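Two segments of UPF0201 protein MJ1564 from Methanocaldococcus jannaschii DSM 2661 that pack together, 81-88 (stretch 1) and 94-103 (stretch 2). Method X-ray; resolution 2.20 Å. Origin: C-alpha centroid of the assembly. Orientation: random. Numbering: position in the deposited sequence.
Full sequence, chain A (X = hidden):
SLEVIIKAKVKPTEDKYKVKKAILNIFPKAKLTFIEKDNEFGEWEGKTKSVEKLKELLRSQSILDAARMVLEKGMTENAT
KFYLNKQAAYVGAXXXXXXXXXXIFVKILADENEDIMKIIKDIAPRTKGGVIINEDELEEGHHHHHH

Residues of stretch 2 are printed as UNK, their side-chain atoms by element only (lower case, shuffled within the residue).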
ATOM      1  N   LYS A  81     -10.912 -14.946   9.145  1.00 39.00           N
ATOM      2  CA  LYS A  81     -10.505 -13.652   8.616  1.00 37.09           C
ATOM      3  C   LYS A  81      -9.206 -13.811   7.852  1.00 33.93           C
ATOM      4  O   LYS A  81      -8.516 -14.818   7.995  1.00 32.42           O
ATOM      5  CB  LYS A  81     -10.330 -12.654   9.760  1.00 38.85           C
ATOM      6  CG  LYS A  81      -9.295 -13.074  10.782  1.00 44.34           C
ATOM      7  CD  LYS A  81      -9.420 -12.258  12.067  1.00 48.34           C
ATOM      8  CE  LYS A  81      -8.373 -12.685  13.095  1.00 51.11           C
ATOM      9  NZ  LYS A  81      -8.610 -12.053  14.430  1.00 53.59           N
ATOM     10  N   PHE A  82      -8.895 -12.824   7.019  1.00 33.12           N
ATOM     11  CA  PHE A  82      -7.683 -12.843   6.214  1.00 31.76           C
ATOM     12  C   PHE A  82      -7.602 -11.525   5.477  1.00 30.67           C
ATOM     13  O   PHE A  82      -8.537 -10.719   5.507  1.00 30.53           O
ATOM     14  CB  PHE A  82      -7.728 -14.011   5.218  1.00 32.33           C
ATOM     15  CG  PHE A  82      -8.928 -13.979   4.307  1.00 35.18           C
ATOM     16  CD1 PHE A  82      -8.888 -13.278   3.101  1.00 33.24           C
ATOM     17  CD2 PHE A  82     -10.112 -14.617   4.675  1.00 35.36           C
ATOM     18  CE1 PHE A  82     -10.009 -13.208   2.269  1.00 34.48           C
ATOM     19  CE2 PHE A  82     -11.248 -14.552   3.847  1.00 36.52           C
ATOM     20  CZ  PHE A  82     -11.193 -13.845   2.641  1.00 35.00           C
ATOM     21  N   TYR A  83      -6.477 -11.309   4.817  1.00 31.58           N
ATOM     22  CA  TYR A  83      -6.255 -10.086   4.069  1.00 32.62           C
ATOM     23  C   TYR A  83      -6.104 -10.406   2.596  1.00 31.48           C
ATOM     24  O   TYR A  83      -5.776 -11.528   2.238  1.00 30.64           O
ATOM     25  CB  TYR A  83      -4.989  -9.387   4.560  1.00 35.70           C
ATOM     26  CG  TYR A  83      -5.143  -8.721   5.905  1.00 37.80           C
ATOM     27  CD1 TYR A  83      -5.080  -9.457   7.088  1.00 40.12           C
ATOM     28  CD2 TYR A  83      -5.369  -7.354   5.994  1.00 39.85           C
ATOM     29  CE1 TYR A  83      -5.237  -8.837   8.329  1.00 40.77           C
ATOM     30  CE2 TYR A  83      -5.527  -6.724   7.225  1.00 42.70           C
ATOM     31  CZ  TYR A  83      -5.459  -7.474   8.385  1.00 41.62           C
ATOM     32  OH  TYR A  83      -5.607  -6.843   9.595  1.00 44.23           O
ATOM     33  N   LEU A  84      -6.377  -9.423   1.747  1.00 31.36           N
ATOM     34  CA  LEU A  84      -6.230  -9.596   0.307  1.00 31.87           C
ATOM     35  C   LEU A  84      -5.306  -8.495  -0.166  1.00 31.87           C
ATOM     36  O   LEU A  84      -5.368  -7.355   0.326  1.00 30.54           O
ATOM     37  CB  LEU A  84      -7.572  -9.477  -0.415  1.00 30.60           C
ATOM     38  CG  LEU A  84      -8.576 -10.607  -0.177  1.00 34.77           C
ATOM     39  CD1 LEU A  84      -9.844 -10.345  -0.983  1.00 35.72           C
ATOM     40  CD2 LEU A  84      -7.955 -11.935  -0.572  1.00 36.74           C
ATOM     41  N   ASN A  85      -4.438  -8.832  -1.110  1.00 31.19           N
ATOM     42  CA  ASN A  85      -3.520  -7.839  -1.642  1.00 30.58           C
ATOM     43  C   ASN A  85      -4.368  -6.830  -2.405  1.00 31.45           C
ATOM     44  O   ASN A  85      -5.175  -7.194  -3.260  1.00 32.14           O
ATOM     45  CB  ASN A  85      -2.523  -8.490  -2.581  1.00 32.05           C
ATOM     46  CG  ASN A  85      -1.493  -7.512  -3.073  1.00 33.50           C
ATOM     47  OD1 ASN A  85      -1.830  -6.438  -3.597  1.00 30.91           O
ATOM     48  ND2 ASN A  85      -0.226  -7.861  -2.896  1.00 36.04           N
ATOM     49  N   LYS A  86      -4.189  -5.561  -2.082  1.00 32.70           N
ATOM     50  CA  LYS A  86      -4.951  -4.487  -2.695  1.00 32.75           C
ATOM     51  C   LYS A  86      -4.583  -4.254  -4.161  1.00 33.89           C
ATOM     52  O   LYS A  86      -5.446  -3.894  -4.973  1.00 32.87           O
ATOM     53  CB  LYS A  86      -4.740  -3.211  -1.864  1.00 33.27           C
ATOM     54  CG  LYS A  86      -5.834  -2.187  -1.961  1.00 38.29           C
ATOM     55  CD  LYS A  86      -6.013  -1.419  -0.642  1.00 34.52           C
ATOM     56  CE  LYS A  86      -4.718  -0.814  -0.141  1.00 35.41           C
ATOM     57  NZ  LYS A  86      -4.950   0.313   0.818  1.00 33.89           N
ATOM     58  N   GLN A  87      -3.311  -4.476  -4.499  1.00 30.88           N
ATOM     59  CA  GLN A  87      -2.825  -4.257  -5.863  1.00 31.62           C
ATOM     60  C   GLN A  87      -3.242  -5.400  -6.777  1.00 32.90           C
ATOM     61  O   GLN A  87      -3.618  -5.184  -7.932  1.00 34.04           O
ATOM     62  CB  GLN A  87      -1.300  -4.091  -5.845  1.00 31.36           C
ATOM     63  CG  GLN A  87      -0.823  -3.132  -4.739  1.00 29.50           C
ATOM     64  CD  GLN A  87      -1.556  -1.799  -4.777  1.00 32.64           C
ATOM     65  OE1 GLN A  87      -1.748  -1.144  -3.742  1.00 32.54           O
ATOM     66  NE2 GLN A  87      -1.965  -1.381  -5.970  1.00 32.08           N
ATOM     67  N   ALA A  88      -3.190  -6.620  -6.257  1.00 32.51           N
ATOM     68  CA  ALA A  88      -3.618  -7.770  -7.034  1.00 31.91           C
ATOM     69  C   ALA A  88      -5.126  -7.638  -7.261  1.00 33.88           C
ATOM     70  O   ALA A  88      -5.636  -7.904  -8.353  1.00 35.98           O
ATOM     71  CB  ALA A  88      -3.310  -9.049  -6.283  1.00 29.82           C
ATOM     72  N   UNK A  94      -6.848 -12.496  -6.969  1.00 37.92           N
ATOM     73  CA  UNK A  94      -6.873 -12.783  -5.542  1.00 38.11           C
ATOM     74  C   UNK A  94      -5.494 -13.201  -5.055  1.00 38.66           C
ATOM     75  O   UNK A  94      -4.918 -14.163  -5.564  1.00 39.43           O
ATOM     76  c   UNK A  94      -7.704 -14.280  -3.710  1.00 35.88           C
ATOM     77  c   UNK A  94      -7.859 -13.915  -5.186  1.00 37.85           C
ATOM     78  c   UNK A  94      -9.299 -13.470  -5.466  1.00 35.53           C
ATOM     79  N   UNK A  95      -4.976 -12.467  -4.070  1.00 36.86           N
ATOM     80  CA  UNK A  95      -3.676 -12.749  -3.482  1.00 38.49           C
ATOM     81  C   UNK A  95      -3.748 -12.450  -1.969  1.00 36.95           C
ATOM     82  O   UNK A  95      -4.208 -11.386  -1.557  1.00 34.52           O
ATOM     83  n   UNK A  95      -1.229 -13.620  -5.115  1.00 47.18           N
ATOM     84  c   UNK A  95      -2.616 -11.892  -4.164  1.00 40.16           C
ATOM     85  o   UNK A  95      -0.338 -12.236  -3.600  1.00 47.37           O
ATOM     86  c   UNK A  95      -1.293 -12.596  -4.269  1.00 43.70           C
ATOM     87  N   UNK A  96      -3.284 -13.393  -1.157  1.00 36.97           N
ATOM     88  CA  UNK A  96      -3.350 -13.283   0.300  1.00 40.43           C
ATOM     89  C   UNK A  96      -2.257 -12.529   1.077  1.00 44.56           C
ATOM     90  O   UNK A  96      -2.315 -12.440   2.304  1.00 46.93           O
ATOM     91  c   UNK A  96      -7.220 -15.445   0.404  1.00 30.64           C
ATOM     92  c   UNK A  96      -6.029 -14.856   0.847  1.00 33.95           C
ATOM     93  c   UNK A  96      -3.523 -14.685   0.875  1.00 36.18           C
ATOM     94  c   UNK A  96      -4.787 -15.350   0.434  1.00 35.00           C
ATOM     95  c   UNK A  96      -4.751 -16.441  -0.426  1.00 32.48           C
ATOM     96  c   UNK A  96      -7.169 -16.529  -0.449  1.00 31.47           C
ATOM     97  c   UNK A  96      -5.932 -17.031  -0.868  1.00 31.00           C
ATOM     98  N   UNK A  97      -1.271 -11.977   0.386  1.00 48.34           N
ATOM     99  CA  UNK A  97      -0.219 -11.224   1.069  1.00 53.55           C
ATOM    100  C   UNK A  97      -0.642  -9.758   1.196  1.00 54.09           C
ATOM    101  O   UNK A  97      -1.175  -9.183   0.248  1.00 55.37           O
ATOM    102  c   UNK A  97       1.076 -11.316   0.270  1.00 57.28           C
ATOM    103  c   UNK A  97       0.926 -10.751  -1.124  1.00 60.78           C
ATOM    104  o   UNK A  97       1.831 -10.016  -1.578  1.00 64.85           O
ATOM    105  o   UNK A  97      -0.103 -11.049  -1.765  1.00 61.68           O
ATOM    106  N   UNK A  98      -0.423  -9.153   2.361  1.00 53.35           N
ATOM    107  CA  UNK A  98      -0.788  -7.752   2.542  1.00 53.11           C
ATOM    108  C   UNK A  98       0.178  -6.901   1.723  1.00 51.80           C
ATOM    109  O   UNK A  98       1.395  -7.025   1.868  1.00 52.72           O
ATOM    110  c   UNK A  98      -0.684  -7.290   4.034  1.00 54.80           C
ATOM    111  c   UNK A  98      -1.680  -8.049   4.918  1.00 54.33           C
ATOM    112  c   UNK A  98      -0.959  -5.799   4.136  1.00 53.16           C
ATOM    113  c   UNK A  98      -1.181  -9.396   5.386  1.00 57.14           C
ATOM    114  N   UNK A  99      -0.355  -6.047   0.856  1.00 50.35           N
ATOM    115  CA  UNK A  99       0.499  -5.184   0.046  1.00 48.75           C
ATOM    116  C   UNK A  99       1.046  -4.049   0.908  1.00 48.90           C
ATOM    117  O   UNK A  99       0.643  -3.880   2.065  1.00 48.42           O
ATOM    118  o   UNK A  99      -1.398  -2.524  -0.847  1.00 42.24           O
ATOM    119  o   UNK A  99      -2.454  -4.355  -0.221  1.00 38.28           O
ATOM    120  c   UNK A  99      -0.277  -4.600  -1.140  1.00 46.18           C
ATOM    121  c   UNK A  99      -1.463  -3.766  -0.706  1.00 43.45           C
ATOM    122  N   UNK A 100       1.967  -3.275   0.337  1.00 48.27           N
ATOM    123  CA  UNK A 100       2.581  -2.152   1.042  1.00 47.73           C
ATOM    124  C   UNK A 100       1.536  -1.167   1.564  1.00 46.93           C
ATOM    125  O   UNK A 100       1.786  -0.423   2.521  1.00 45.89           O
ATOM    126  c   UNK A 100       4.194  -0.226   0.857  1.00 48.08           C
ATOM    127  c   UNK A 100       3.543  -1.371   0.111  1.00 48.92           C
ATOM    128  o   UNK A 100       4.565  -2.251  -0.379  1.00 51.10           O
ATOM    129  N   UNK A 101       0.363  -1.159   0.936  1.00 45.35           N
ATOM    130  CA  UNK A 101      -0.681  -0.229   1.340  1.00 43.26           C
ATOM    131  C   UNK A 101      -1.781  -0.735   2.278  1.00 39.79           C
ATOM    132  O   UNK A 101      -2.813  -0.089   2.418  1.00 38.64           O
ATOM    133  c   UNK A 101      -0.349   1.400  -0.568  1.00 48.90           C
ATOM    134  n   UNK A 101       0.661   3.107  -1.509  1.00 50.63           N
ATOM    135  c   UNK A 101      -1.280   0.429   0.092  1.00 46.18           C
ATOM    136  n   UNK A 101       0.971   1.102  -0.830  1.00 51.38           N
ATOM    137  c   UNK A 101       1.555   2.145  -1.393  1.00 51.18           C
ATOM    138  c   UNK A 101      -0.539   2.666  -1.001  1.00 51.38           C
ATOM    139  N   UNK A 102      -1.566  -1.874   2.928  1.00 39.52           N
ATOM    140  CA  UNK A 102      -2.551  -2.354   3.888  1.00 36.60           C
ATOM    141  C   UNK A 102      -3.424  -3.546   3.562  1.00 36.83           C
ATOM    142  O   UNK A 102      -3.887  -4.243   4.468  1.00 37.54           O
ATOM    143  N   UNK A 103      -3.674  -3.796   2.284  1.00 36.57           N
ATOM    144  CA  UNK A 103      -4.517  -4.924   1.936  1.00 31.05           C
ATOM    145  C   UNK A 103      -5.967  -4.665   2.300  1.00 31.27           C
ATOM    146  O   UNK A 103      -6.316  -3.598   2.818  1.00 25.99           O
TER
HETATM  147  O   HOH W   1      -5.974  -9.736  -3.904  1.00 35.53           O

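Position 94 carries three side-chain carbons, one bonded to the other two. The CA-to-CB bond points away from stretch 1, yet one tip lies 3.9 Å from L84 CD2. Three carbons branched at CB identify V94, and the tip is CG1.

Position 95 has two carbons, the second bearing one oxygen and one nitrogen. Its CB is 3.6 Å from A88 CB. A carboxamide on a single methylene is N95. Its backbone accepts a hydrogen bond: N85 N donates to N95 O at 2.6 Å and 162°, and L84 CA approaches the same N95 O at 3.3 Å as a CA-H...O contact. Water 1 bridges the two stretches, donating to N85 O at 2.7 Å and accepting from N95 N at 2.9 Å.

Position 96 shows one carbon leading to a six-carbon ring with no further atom; a ring carbon lies 3.8 Å from F82 CD1 and 3.7 Å from L84 CD2. This is F96, and the ring carbon is CE1. The F96 edge is directed at the F82 face, offset, with planes at 82° and centroids 5.7 Å apart.

Position 97 has two carbons, the second with two oxygens, one of which accepts a weak hydrogen bond of 3.3 Å from N85 ND2. A short carboxylate makes this D97, and that oxygen is OD2.

Position 98 has four carbons, forked at the first with one arm two carbons long; the inner carbon of that arm packs 3.6 Å from Y83 CB. The fork defines I98, and the packing carbon is CG1.

Position 99 repeats the two-carbon, two-oxygen pattern. Its CA-to-CB bond points toward stretch 1, where one oxygen accepts from K86 N at 2.8 Å and 161°. It is D99, and that oxygen is OD1; OD2 accepts from the backbone N of position 101 at 2.9 Å.

Position 100 has one carbon bearing an oxygen and a carbon, and makes no contact with stretch 1. The branched hydroxyl is T100.

Position 101 has one carbon before a five-membered ring of three carbons and two nitrogens; its CB lies 3.7 Å from K86 CE, and K86 NZ donates to its backbone O at 2.7 Å. This is H101.

Position 102 has no side-chain atoms and is G102. Its phi/psi of 108/-27 would jam a CB against the preceding carbonyl. It closes a type I turn, with G102 N donating to D99 O at 3.1 Å.

Position 103 is also bare; its CA is 3.0 Å from L84 O, and an ideal CB would clash with that oxygen at 2.9 Å. It is G103.

The contact therefore combines apolar packing around F82, L84 and F96 with polar anchoring at the helix start. There N85 OD1 caps Q87 N (2.6 Å) and A88 N (3.0 Å), while D99 takes K86 N and holds its own turn.

Stretch 2, residues 94-103: VNFDIDTHGG
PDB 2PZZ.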